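Local coordinates for Alr4995 protein (Nostoc sp., PDB 6LRF), which is a bifunctional enzyme, probably hydrolysing arginine to ornithine with its arginine dihydrolase part and converting ornithine to proline with its ornithine cyclodeaminase part, at residues Arg4-Met9 against Leu265-Thr270. Residues are numbered along the deposited sequence; the frame is centred on the assembly and turned at random.
Sequences RIRFLM and LTLRVT
Antiparallel pairing joins Phe7 and Leu8, on strand 6-9, the first strand of the chain, to Arg268 and Leu267, on the short strand 267-268, in a small three-stranded sheet of the arginine dihydrolase part of the enzyme. Leu8 and Leu267 form a hydrogen-bonded pair: Leu8 N gives a nearly straight bond to Leu267 O (2.7 Å, 167°), and Leu267 N returns one to Leu8 O. Phe7 and Arg268 make the next, non-hydrogen-bonded pair. Beyond the paired residues, Val269 N still bonds to Arg6 O at 3.0 Å, while Arg6 N turns to a side chain, Thr270 OG1, at 3.1 Å. A threonine suits this place because its hydroxyl stands in for a backbone carbonyl.

On the face carrying Phe7, the ring's CE1 lies 3.7 Å from Arg268 CB. From there the arginine chain runs extended, with CG anti to the backbone N (chi1 174°), and brings its guanidinium under Ile5. The branched isoleucine covers one face: Ile5 CG2 sits 3.7 Å above the centre of the Arg268 guanidinium, and Ile5 CD1 reaches over the same group toward Arg268 NH2. Arg268 NE donates in the plane of the group to Thr270 O at 2.9 Å, which helps to hold the guanidinium in that orientation. An alanine in place of Arg268 would probably leave Ile5 without the flat surface beneath it and Thr270 O without this donor. On the opposite face the leucines pack CB to CB, and Val269 CG1 comes 4.1 Å from Leu8 CB, branched aliphatics fitting this buried layer.

Strand 6-9 is the middle of three, with parallel strand 53-56 along its other edge, where Asp55 forms a salt bridge with Arg6. Helix 34-49 covers Phe7 and Met9 (selenomethionine), and helix 93-103 packs against Leu8, Leu267 and Val269, so the small sheet lies between two helices.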
loop_
_atom_site.group_PDB
_atom_site.type_symbol
_atom_site.label_atom_id
_atom_site.label_comp_id
_atom_site.label_asym_id
_atom_site.label_seq_id
_atom_site.Cartn_x
_atom_site.Cartn_y
_atom_site.Cartn_z
ATOM N N ARG B 4 2.743 -56.187 -37.496
ATOM C CA ARG B 4 3.092 -57.041 -36.353
ATOM C C ARG B 4 3.871 -56.296 -35.256
ATOM O O ARG B 4 4.993 -56.684 -34.891
ATOM C CB ARG B 4 3.912 -58.248 -36.821
ATOM C CG ARG B 4 3.207 -59.110 -37.860
ATOM C CD ARG B 4 3.597 -60.587 -37.721
ATOM N NE ARG B 4 5.021 -60.832 -37.954
ATOM C CZ ARG B 4 5.881 -61.215 -37.015
ATOM N NH1 ARG B 4 7.153 -61.410 -37.335
ATOM N NH2 ARG B 4 5.470 -61.415 -35.763
ATOM N N ILE B 5 3.257 -55.253 -34.709
ATOM C CA ILE B 5 3.895 -54.395 -33.707
ATOM C C ILE B 5 3.990 -55.071 -32.331
ATOM O O ILE B 5 3.039 -55.705 -31.880
ATOM C CB ILE B 5 3.127 -53.052 -33.578
ATOM C CG1 ILE B 5 3.080 -52.340 -34.936
ATOM C CG2 ILE B 5 3.766 -52.152 -32.529
ATOM C CD1 ILE B 5 2.249 -51.070 -34.944
ATOM N N ARG B 6 5.145 -54.938 -31.676
ATOM C CA ARG B 6 5.351 -55.508 -30.343
ATOM C C ARG B 6 5.483 -54.428 -29.266
ATOM O O ARG B 6 6.175 -53.430 -29.460
ATOM C CB ARG B 6 6.607 -56.389 -30.313
ATOM C CG ARG B 6 6.725 -57.382 -31.464
ATOM C CD ARG B 6 8.007 -58.212 -31.339
ATOM N NE ARG B 6 7.958 -59.180 -30.245
ATOM C CZ ARG B 6 7.573 -60.448 -30.388
ATOM N NH1 ARG B 6 7.183 -60.903 -31.582
ATOM N NH2 ARG B 6 7.568 -61.256 -29.333
ATOM N N PHE B 7 4.832 -54.652 -28.130
ATOM C CA PHE B 7 4.983 -53.813 -26.940
ATOM C C PHE B 7 5.512 -54.644 -25.793
ATOM O O PHE B 7 5.166 -55.816 -25.662
ATOM C CB PHE B 7 3.657 -53.181 -26.519
ATOM C CG PHE B 7 3.154 -52.145 -27.468
ATOM C CD1 PHE B 7 3.461 -50.800 -27.272
ATOM C CD2 PHE B 7 2.376 -52.510 -28.561
ATOM C CE1 PHE B 7 3.003 -49.827 -28.152
ATOM C CE2 PHE B 7 1.903 -51.545 -29.451
ATOM C CZ PHE B 7 2.217 -50.196 -29.244
ATOM N N LEU B 8 6.347 -54.031 -24.964
ATOM C CA LEU B 8 6.841 -54.673 -23.757
ATOM C C LEU B 8 6.053 -54.186 -22.553
ATOM O O LEU B 8 5.881 -52.977 -22.388
ATOM C CB LEU B 8 8.309 -54.359 -23.569
ATOM C CG LEU B 8 8.943 -54.911 -22.313
ATOM C CD1 LEU B 8 8.922 -56.427 -22.397
ATOM C CD2 LEU B 8 10.339 -54.376 -22.233
HETATM N N MSE B 9 5.568 -55.110 -21.724
HETATM C CA MSE B 9 4.899 -54.742 -20.474
HETATM C C MSE B 9 5.442 -55.549 -19.307
HETATM O O MSE B 9 6.336 -56.369 -19.467
HETATM C CB MSE B 9 3.387 -54.937 -20.576
HETATM C CG MSE B 9 2.745 -54.068 -21.631
HETATM SE SE MSE B 9 0.775 -54.162 -21.694
HETATM C CE MSE B 9 0.346 -53.434 -19.914
ATOM N N LEU B 265 3.041 -47.732 -18.895
ATOM C CA LEU B 265 2.987 -49.169 -18.648
ATOM C C LEU B 265 3.440 -50.001 -19.860
ATOM O O LEU B 265 3.499 -51.230 -19.786
ATOM C CB LEU B 265 1.561 -49.559 -18.236
ATOM C CG LEU B 265 1.186 -49.114 -16.815
ATOM C CD1 LEU B 265 -0.316 -49.281 -16.550
ATOM C CD2 LEU B 265 2.017 -49.872 -15.784
ATOM N N THR B 266 3.775 -49.317 -20.955
ATOM C CA THR B 266 4.123 -49.955 -22.222
ATOM C C THR B 266 5.424 -49.400 -22.808
ATOM O O THR B 266 5.782 -48.244 -22.584
ATOM C CB THR B 266 3.014 -49.765 -23.308
ATOM O OG1 THR B 266 3.009 -48.401 -23.769
ATOM C CG2 THR B 266 1.628 -50.138 -22.781
ATOM N N LEU B 267 6.112 -50.227 -23.585
ATOM C CA LEU B 267 7.236 -49.769 -24.385
ATOM C C LEU B 267 7.120 -50.386 -25.777
ATOM O O LEU B 267 7.073 -51.611 -25.915
ATOM C CB LEU B 267 8.555 -50.147 -23.718
ATOM C CG LEU B 267 9.838 -49.800 -24.468
ATOM C CD1 LEU B 267 9.992 -48.296 -24.640
ATOM C CD2 LEU B 267 11.026 -50.381 -23.744
ATOM N N ARG B 268 7.039 -49.551 -26.805
ATOM C CA ARG B 268 7.015 -50.060 -28.171
ATOM C C ARG B 268 8.420 -50.500 -28.589
ATOM O O ARG B 268 9.338 -49.683 -28.662
ATOM C CB ARG B 268 6.470 -49.002 -29.130
ATOM C CG ARG B 268 6.532 -49.397 -30.596
ATOM C CD ARG B 268 5.514 -48.628 -31.431
ATOM N NE ARG B 268 5.639 -48.946 -32.856
ATOM C CZ ARG B 268 4.674 -48.748 -33.748
ATOM N NH1 ARG B 268 3.513 -48.240 -33.359
ATOM N NH2 ARG B 268 4.864 -49.071 -35.021
ATOM N N VAL B 269 8.605 -51.791 -28.842
ATOM C CA VAL B 269 9.949 -52.279 -29.136
ATOM C C VAL B 269 10.138 -52.518 -30.646
ATOM O O VAL B 269 11.219 -52.913 -31.097
ATOM C CB VAL B 269 10.251 -53.552 -28.341
ATOM C CG1 VAL B 269 10.465 -53.205 -26.892
ATOM C CG2 VAL B 269 9.093 -54.552 -28.480
ATOM N N THR B 270 9.077 -52.244 -31.405
ATOM C CA THR B 270 9.086 -52.272 -32.872
ATOM C C THR B 270 9.077 -50.861 -33.444
ATOM O O THR B 270 8.017 -50.300 -33.721
ATOM C CB THR B 270 7.858 -53.043 -33.435
ATOM O OG1 THR B 270 7.939 -54.407 -33.027
ATOM C CG2 THR B 270 7.819 -52.995 -34.963
#